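Local coordinates for protein Cas13d (uncultured Ruminococcus sp, PDB 6IV9) that binds a CRISPR RNA and, through its two HEPN domains, probably processes that guide and cleaves target RNA, at residues V735-I749 / Y822-L835. The protein carries 2 engineered substitutions. Numbering follows the deposited sequence. Where two conformers were deposited one is given.
Sequences VKNLVNVNARYVIAI and YANCIAHLTVVREL. Engineered in segment 822-835: Ala823 (natural residue Arg). With nucleotides of chain B.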
loop_
_atom_site.group_PDB
_atom_site.type_symbol
_atom_site.label_atom_id
_atom_site.label_comp_id
_atom_site.label_asym_id
_atom_site.label_seq_id
_atom_site.Cartn_x
_atom_site.Cartn_y
_atom_site.Cartn_z
ATOM N N VAL A 735 -10.305 -11.920 2.450
ATOM C CA VAL A 735 -10.180 -11.340 1.082
ATOM C C VAL A 735 -8.927 -10.462 0.988
ATOM O O VAL A 735 -8.176 -10.633 0.056
ATOM C CB VAL A 735 -11.460 -10.585 0.682
ATOM C CG1 VAL A 735 -11.333 -9.903 -0.659
ATOM C CG2 VAL A 735 -12.674 -11.487 0.710
ATOM N N LYS A 736 -8.696 -9.616 1.982
ATOM C CA LYS A 736 -7.528 -8.709 1.945
ATOM C C LYS A 736 -6.244 -9.537 1.877
ATOM O O LYS A 736 -5.408 -9.213 1.091
ATOM C CB LYS A 736 -7.486 -7.835 3.192
ATOM C CG LYS A 736 -6.267 -6.941 3.302
ATOM C CD LYS A 736 -5.997 -6.490 4.690
ATOM C CE LYS A 736 -5.405 -7.568 5.557
ATOM N NZ LYS A 736 -4.899 -7.032 6.830
ATOM N N ASN A 737 -6.151 -10.598 2.661
ATOM C CA ASN A 737 -4.925 -11.428 2.640
ATOM C C ASN A 737 -4.714 -12.059 1.260
ATOM O O ASN A 737 -3.592 -12.126 0.834
ATOM C CB ASN A 737 -4.857 -12.394 3.814
ATOM C CG ASN A 737 -4.197 -11.723 4.988
ATOM O OD1 ASN A 737 -2.992 -11.578 5.003
ATOM N ND2 ASN A 737 -4.984 -11.279 5.938
ATOM N N LEU A 738 -5.777 -12.535 0.631
ATOM C CA LEU A 738 -5.682 -13.149 -0.716
ATOM C C LEU A 738 -5.313 -12.105 -1.778
ATOM O O LEU A 738 -4.543 -12.411 -2.653
ATOM C CB LEU A 738 -6.989 -13.873 -1.016
ATOM C CG LEU A 738 -7.210 -15.113 -0.158
ATOM C CD1 LEU A 738 -8.581 -15.707 -0.405
ATOM C CD2 LEU A 738 -6.124 -16.128 -0.410
ATOM N N VAL A 739 -5.881 -10.910 -1.689
ATOM C CA VAL A 739 -5.525 -9.828 -2.647
ATOM C C VAL A 739 -4.034 -9.517 -2.472
ATOM O O VAL A 739 -3.354 -9.347 -3.452
ATOM C CB VAL A 739 -6.394 -8.581 -2.412
ATOM C CG1 VAL A 739 -5.869 -7.376 -3.164
ATOM C CG2 VAL A 739 -7.847 -8.838 -2.745
ATOM N N ASN A 740 -3.578 -9.482 -1.229
ATOM C CA ASN A 740 -2.165 -9.208 -0.871
ATOM C C ASN A 740 -1.254 -10.325 -1.388
ATOM O O ASN A 740 -0.194 -10.025 -1.853
ATOM C CB ASN A 740 -1.992 -8.903 0.612
ATOM C CG ASN A 740 -2.584 -7.571 1.012
ATOM O OD1 ASN A 740 -2.946 -6.775 0.175
ATOM N ND2 ASN A 740 -2.699 -7.341 2.297
ATOM N N VAL A 741 -1.672 -11.575 -1.268
ATOM C CA VAL A 741 -0.855 -12.688 -1.827
ATOM C C VAL A 741 -0.791 -12.514 -3.345
ATOM O O VAL A 741 0.248 -12.642 -3.917
ATOM C CB VAL A 741 -1.459 -14.061 -1.504
ATOM C CG1 VAL A 741 -0.792 -15.146 -2.312
ATOM C CG2 VAL A 741 -1.426 -14.376 -0.026
ATOM N N ASN A 742 -1.914 -12.165 -3.950
ATOM C CA ASN A 742 -1.980 -12.014 -5.423
ATOM C C ASN A 742 -1.022 -10.920 -5.886
ATOM O O ASN A 742 -0.409 -11.073 -6.908
ATOM C CB ASN A 742 -3.380 -11.692 -5.920
ATOM C CG ASN A 742 -3.448 -11.835 -7.423
ATOM O OD1 ASN A 742 -3.397 -12.936 -7.935
ATOM N ND2 ASN A 742 -3.512 -10.725 -8.123
ATOM N N ALA A 743 -0.884 -9.876 -5.086
ATOM C CA ALA A 743 -0.033 -8.717 -5.415
ATOM C C ALA A 743 1.418 -9.167 -5.640
ATOM O O ALA A 743 2.062 -8.619 -6.495
ATOM C CB ALA A 743 -0.134 -7.709 -4.310
ATOM N N ARG A 744 1.891 -10.158 -4.895
ATOM C CA ARG A 744 3.291 -10.630 -5.043
ATOM C C ARG A 744 3.494 -11.186 -6.452
ATOM O O ARG A 744 4.555 -11.035 -6.984
ATOM C CB ARG A 744 3.605 -11.694 -3.990
ATOM C CG ARG A 744 3.560 -11.184 -2.564
ATOM C CD ARG A 744 4.771 -10.331 -2.306
ATOM N NE ARG A 744 5.964 -11.127 -2.206
ATOM C CZ ARG A 744 6.217 -11.963 -1.220
ATOM N NH1 ARG A 744 5.471 -11.963 -0.142
ATOM N NH2 ARG A 744 7.230 -12.790 -1.305
ATOM N N TYR A 745 2.498 -11.911 -6.946
ATOM C CA TYR A 745 2.493 -12.522 -8.297
ATOM C C TYR A 745 2.396 -11.442 -9.377
ATOM O O TYR A 745 2.994 -11.565 -10.416
ATOM C CB TYR A 745 1.532 -13.708 -8.346
ATOM C CG TYR A 745 1.960 -14.759 -7.368
ATOM C CD1 TYR A 745 1.539 -14.713 -6.058
ATOM C CD2 TYR A 745 2.868 -15.732 -7.725
ATOM C CE1 TYR A 745 1.970 -15.637 -5.133
ATOM C CE2 TYR A 745 3.313 -16.662 -6.812
ATOM C CZ TYR A 745 2.870 -16.612 -5.507
ATOM O OH TYR A 745 3.319 -17.509 -4.595
ATOM N N VAL A 746 1.627 -10.403 -9.092
ATOM C CA VAL A 746 1.482 -9.262 -10.029
ATOM C C VAL A 746 2.856 -8.613 -10.197
ATOM O O VAL A 746 3.214 -8.319 -11.291
ATOM C CB VAL A 746 0.445 -8.247 -9.531
ATOM C CG1 VAL A 746 0.460 -7.020 -10.408
ATOM C CG2 VAL A 746 -0.944 -8.863 -9.470
ATOM N N ILE A 747 3.598 -8.457 -9.108
ATOM C CA ILE A 747 4.965 -7.870 -9.204
ATOM C C ILE A 747 5.816 -8.803 -10.071
ATOM O O ILE A 747 6.537 -8.328 -10.911
ATOM C CB ILE A 747 5.572 -7.707 -7.800
ATOM C CG1 ILE A 747 4.841 -6.645 -6.981
ATOM C CG2 ILE A 747 7.059 -7.450 -7.880
ATOM C CD1 ILE A 747 5.243 -6.616 -5.541
ATOM N N ALA A 748 5.666 -10.105 -9.877
ATOM C CA ALA A 748 6.475 -11.061 -10.654
ATOM C C ALA A 748 6.188 -10.908 -12.156
ATOM O O ALA A 748 7.129 -10.903 -12.928
ATOM C CB ALA A 748 6.195 -12.451 -10.165
ATOM N N ILE A 749 4.921 -10.785 -12.544
ATOM C CA ILE A 749 4.550 -10.621 -13.980
ATOM C C ILE A 749 5.096 -9.294 -14.511
ATOM O O ILE A 749 5.667 -9.273 -15.579
ATOM C CB ILE A 749 3.022 -10.671 -14.153
ATOM C CG1 ILE A 749 2.467 -12.068 -13.898
ATOM C CG2 ILE A 749 2.625 -10.144 -15.515
ATOM C CD1 ILE A 749 2.991 -13.106 -14.822
ATOM N N TYR A 822 -1.853 -18.856 -15.946
ATOM C CA TYR A 822 -1.407 -18.344 -14.629
ATOM C C TYR A 822 -1.269 -16.822 -14.697
ATOM O O TYR A 822 -1.790 -16.138 -13.862
ATOM C CB TYR A 822 -0.037 -18.944 -14.352
ATOM C CG TYR A 822 0.520 -18.826 -12.963
ATOM C CD1 TYR A 822 -0.268 -18.955 -11.843
ATOM C CD2 TYR A 822 1.872 -18.642 -12.780
ATOM C CE1 TYR A 822 0.274 -18.864 -10.573
ATOM C CE2 TYR A 822 2.434 -18.557 -11.526
ATOM C CZ TYR A 822 1.634 -18.677 -10.412
ATOM O OH TYR A 822 2.195 -18.601 -9.184
ATOM N N ALA A 823 -0.625 -16.326 -15.741
ATOM C CA ALA A 823 -0.426 -14.871 -15.887
ATOM C C ALA A 823 -1.783 -14.174 -15.969
ATOM O O ALA A 823 -1.932 -13.138 -15.367
ATOM C CB ALA A 823 0.406 -14.590 -17.104
ATOM N N ASN A 824 -2.717 -14.743 -16.719
ATOM C CA ASN A 824 -4.068 -14.152 -16.856
ATOM C C ASN A 824 -4.796 -14.172 -15.508
ATOM O O ASN A 824 -5.414 -13.200 -15.173
ATOM C CB ASN A 824 -4.860 -14.862 -17.950
ATOM C CG ASN A 824 -4.299 -14.606 -19.329
ATOM O OD1 ASN A 824 -3.603 -13.631 -19.549
ATOM N ND2 ASN A 824 -4.589 -15.482 -20.267
ATOM N N CYS A 825 -4.712 -15.277 -14.788
ATOM C CA CYS A 825 -5.394 -15.394 -13.483
ATOM C C CYS A 825 -4.804 -14.374 -12.507
ATOM O O CYS A 825 -5.539 -13.818 -11.748
ATOM C CB CYS A 825 -5.221 -16.793 -12.918
ATOM S SG CYS A 825 -6.195 -18.054 -13.778
ATOM N N ILE A 826 -3.490 -14.199 -12.530
ATOM C CA ILE A 826 -2.833 -13.223 -11.620
ATOM C C ILE A 826 -3.316 -11.812 -11.952
ATOM O O ILE A 826 -3.759 -11.133 -11.075
ATOM C CB ILE A 826 -1.306 -13.352 -11.764
ATOM C CG1 ILE A 826 -0.811 -14.688 -11.205
ATOM C CG2 ILE A 826 -0.598 -12.165 -11.144
ATOM C CD1 ILE A 826 0.574 -15.066 -11.627
ATOM N N ALA A 827 -3.278 -11.450 -13.222
ATOM C CA ALA A 827 -3.693 -10.107 -13.674
ATOM C C ALA A 827 -5.172 -9.829 -13.377
ATOM O O ALA A 827 -5.486 -8.694 -13.174
ATOM C CB ALA A 827 -3.384 -9.933 -15.128
ATOM N N HIS A 828 -6.028 -10.840 -13.392
ATOM C CA HIS A 828 -7.484 -10.605 -13.235
ATOM C C HIS A 828 -7.999 -10.920 -11.836
ATOM O O HIS A 828 -9.197 -10.943 -11.680
ATOM C CB HIS A 828 -8.236 -11.431 -14.269
ATOM C CG HIS A 828 -7.796 -11.117 -15.649
ATOM N ND1 HIS A 828 -8.005 -11.950 -16.696
ATOM C CD2 HIS A 828 -7.150 -10.052 -16.143
ATOM C CE1 HIS A 828 -7.503 -11.414 -17.780
ATOM N NE2 HIS A 828 -6.974 -10.264 -17.467
ATOM N N LEU A 829 -7.110 -11.240 -10.905
ATOM C CA LEU A 829 -7.522 -11.595 -9.526
ATOM C C LEU A 829 -8.545 -12.734 -9.555
ATOM O O LEU A 829 -9.441 -12.729 -8.765
ATOM C CB LEU A 829 -8.040 -10.365 -8.781
ATOM C CG LEU A 829 -6.940 -9.538 -8.131
ATOM C CD1 LEU A 829 -6.116 -8.827 -9.175
ATOM C CD2 LEU A 829 -7.487 -8.559 -7.118
ATOM N N THR A 830 -8.307 -13.727 -10.401
ATOM C CA THR A 830 -9.218 -14.886 -10.566
ATOM C C THR A 830 -9.358 -15.657 -9.255
ATOM O O THR A 830 -10.421 -16.143 -8.979
ATOM C CB THR A 830 -8.731 -15.804 -11.682
ATOM O OG1 THR A 830 -8.631 -14.977 -12.827
ATOM C CG2 THR A 830 -9.662 -16.968 -11.917
ATOM N N VAL A 831 -8.299 -15.738 -8.477
ATOM C CA VAL A 831 -8.383 -16.503 -7.211
ATOM C C VAL A 831 -9.434 -15.844 -6.326
ATOM O O VAL A 831 -10.176 -16.542 -5.697
ATOM C CB VAL A 831 -7.018 -16.536 -6.513
ATOM C CG1 VAL A 831 -7.138 -16.944 -5.066
ATOM C CG2 VAL A 831 -6.034 -17.417 -7.253
ATOM N N VAL A 832 -9.402 -14.527 -6.229
ATOM C CA VAL A 832 -10.399 -13.815 -5.390
ATOM C C VAL A 832 -11.778 -13.962 -6.014
ATOM O O VAL A 832 -12.706 -14.269 -5.322
ATOM C CB VAL A 832 -10.029 -12.345 -5.169
ATOM C CG1 VAL A 832 -11.083 -11.657 -4.333
ATOM C CG2 VAL A 832 -8.681 -12.255 -4.502
ATOM N N ARG A 833 -11.864 -13.668 -7.305
ATOM C CA ARG A 833 -13.176 -14.020 -8.033
ATOM C C ARG A 833 -13.872 -15.362 -7.965
ATOM O O ARG A 833 -15.040 -15.385 -7.702
ATOM C CB ARG A 833 -13.029 -13.619 -9.502
ATOM C CG ARG A 833 -14.344 -13.652 -10.259
ATOM C CD ARG A 833 -14.200 -13.144 -11.669
ATOM N NE ARG A 833 -14.430 -11.712 -11.682
ATOM C CZ ARG A 833 -15.622 -11.146 -11.805
ATOM N NH1 ARG A 833 -16.610 -11.810 -12.374
ATOM N NH2 ARG A 833 -15.820 -9.920 -11.363
ATOM N N GLU A 834 -13.064 -16.416 -7.946
ATOM C CA GLU A 834 -13.494 -17.833 -7.934
ATOM C C GLU A 834 -13.296 -18.478 -6.560
ATOM O O GLU A 834 -13.409 -19.665 -6.477
ATOM C CB GLU A 834 -12.640 -18.562 -8.968
ATOM C CG GLU A 834 -12.773 -18.014 -10.364
ATOM C CD GLU A 834 -14.150 -18.193 -10.958
ATOM O OE1 GLU A 834 -14.680 -19.286 -10.854
ATOM O OE2 GLU A 834 -14.683 -17.238 -11.518
ATOM N N LEU A 835 -13.070 -17.684 -5.523
ATOM C CA LEU A 835 -12.760 -18.221 -4.180
ATOM C C LEU A 835 -13.887 -19.125 -3.692
ATOM O O LEU A 835 -13.609 -20.207 -3.250
ATOM C CB LEU A 835 -12.731 -17.012 -3.250
ATOM C CG LEU A 835 -11.657 -16.954 -2.181
ATOM C CD1 LEU A 835 -12.186 -16.255 -0.950
ATOM C CD2 LEU A 835 -11.075 -18.307 -1.858
ATOM P P A B 27 9.971 -8.828 -5.467
ATOM O OP1 A B 27 8.934 -9.589 -6.239
ATOM O OP2 A B 27 10.871 -7.961 -6.225
ATOM O "O5'" A B 27 9.410 -7.821 -4.399
ATOM C "C5'" A B 27 8.383 -8.313 -3.512
ATOM C "C4'" A B 27 7.963 -7.227 -2.598
ATOM O "O4'" A B 27 6.915 -7.691 -1.746
ATOM C "C3'" A B 27 9.052 -6.760 -1.631
ATOM O "O3'" A B 27 9.546 -5.491 -2.009
ATOM C "C2'" A B 27 8.330 -6.630 -0.276
ATOM O "O2'" A B 27 8.539 -5.357 0.322
ATOM C "C1'" A B 27 6.859 -6.846 -0.665
ATOM N N9 A B 27 6.058 -7.466 0.377
ATOM C C8 A B 27 4.879 -6.951 0.853
ATOM N N7 A B 27 4.379 -7.620 1.855
ATOM C C5 A B 27 5.279 -8.663 2.046
ATOM C C6 A B 27 5.299 -9.744 2.944
ATOM N N6 A B 27 4.364 -9.945 3.878
ATOM N N1 A B 27 6.357 -10.590 2.891
ATOM C C2 A B 27 7.287 -10.383 1.953
ATOM N N3 A B 27 7.343 -9.441 1.017
ATOM C C4 A B 27 6.307 -8.592 1.128
ATOM P P A B 37 -2.912 -9.830 9.005
ATOM O OP1 A B 37 -3.336 -11.201 9.221
ATOM O OP2 A B 37 -3.593 -9.117 7.861
ATOM O "O5'" A B 37 -3.161 -9.002 10.346
ATOM C "C5'" A B 37 -4.536 -8.700 10.700
ATOM C "C4'" A B 37 -4.672 -7.355 11.376
ATOM O "O4'" A B 37 -3.879 -7.365 12.584
ATOM C "C3'" A B 37 -4.203 -6.167 10.536
ATOM O "O3'" A B 37 -5.073 -5.064 10.789
ATOM C "C2'" A B 37 -2.806 -5.879 11.073
ATOM O "O2'" A B 37 -2.388 -4.533 10.963
ATOM C "C1'" A B 37 -2.931 -6.296 12.543
ATOM N N9 A B 37 -1.684 -6.830 13.057
ATOM C C8 A B 37 -1.151 -8.075 12.820
ATOM N N7 A B 37 -0.019 -8.287 13.444
ATOM C C5 A B 37 0.234 -7.086 14.089
ATOM C C6 A B 37 1.288 -6.658 14.903
ATOM N N6 A B 37 2.338 -7.418 15.193
ATOM N N1 A B 37 1.234 -5.401 15.399
ATOM C C2 A B 37 0.169 -4.650 15.125
ATOM N N3 A B 37 -0.881 -4.933 14.359
ATOM C C4 A B 37 -0.800 -6.194 13.892
ATOM P P G B 36 -1.950 -4.784 7.146
ATOM O OP1 G B 36 -3.156 -5.118 6.324
ATOM O OP2 G B 36 -2.122 -3.894 8.345
ATOM O "O5'" G B 36 -1.198 -6.017 7.759
ATOM C "C5'" G B 36 -0.893 -7.138 6.919
ATOM C "C4'" G B 36 -0.003 -8.109 7.653
ATOM O "O4'" G B 36 1.234 -7.470 7.993
ATOM C "C3'" G B 36 -0.567 -8.633 8.969
ATOM O "O3'" G B 36 -1.345 -9.813 8.815
ATOM C "C2'" G B 36 0.671 -8.913 9.788
ATOM O "O2'" G B 36 1.264 -10.146 9.424
ATOM C "C1'" G B 36 1.643 -7.858 9.272
ATOM N N9 G B 36 1.677 -6.699 10.127
ATOM C C8 G B 36 0.751 -5.691 10.223
ATOM N N7 G B 36 1.056 -4.806 11.132
ATOM C C5 G B 36 2.225 -5.284 11.689
ATOM C C6 G B 36 3.026 -4.749 12.717
ATOM O O6 G B 36 2.852 -3.713 13.364
ATOM N N1 G B 36 4.141 -5.535 12.952
ATOM C C2 G B 36 4.441 -6.694 12.287
ATOM N N2 G B 36 5.564 -7.306 12.650
ATOM N N3 G B 36 3.699 -7.207 11.328
ATOM C C4 G B 36 2.613 -6.456 11.085
HETATM O O HOH W 1 -5.540 -14.409 -8.900
#
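Asn742 reaches from helix 713-760 to the C-terminal end of helix 816-827, where its ND2 donates to Ile826 O, in the amide plane, over 3.0 Å in a nearly straight bond (169°). A chi1 of -168°, which sets CG anti to the backbone N, carries the amide there, while Leu829 CD1 packs 3.4 Å from ND2. The amide's other end, OD1, accepts from Tyr852 OH and from a bridging water at 2.8 Å, which also donates to Cys825 O and accepts from Val831 N. The asparagine thus grips the Schellman motif in which Leu829, at positive phi, ends one helix and is the N-cap of helix 830-833.

Apolar packing flanks this polar centre. Ile826 is a knob in a hole formed by Asn742, Tyr745, Val746 and Ile749: its CG2 meets Val746 CG2 at 3.7 Å, while CD1 touches Tyr745 CB and sits over the centre of one face of the Tyr822 ring. Tyr822 OH comes 3.3 Å from Tyr745 CE2, the rings aslant, and is hydrogen-bonded to Asn894 OD1. Ile749 CD1 touches the CB of Ala823, an engineered residue, at 3.8 Å. Farther along, Val832 CG2 fits against Val739 CG2, and Leu738 and Leu835 meet tip to tip, 3.7 Å between their CD1 atoms.

Side chains that lead away from 822-835 meet the RNA: Lys736 NZ donates hydrogen bonds to phosphate oxygens of G36 and A37 of chain B, and the Arg744 guanidinium has A27 of chain B over one face. The contact thus joins an RNA-holding helix to the pair 816-827/830-833. Segment 735-749 crosses helical residues 822-827 at -127°, with helix 168-197 against Val746 and Leu829, helix 848-861 against Tyr745 and Cys825, and helix 630-638 against Val735 and Val739.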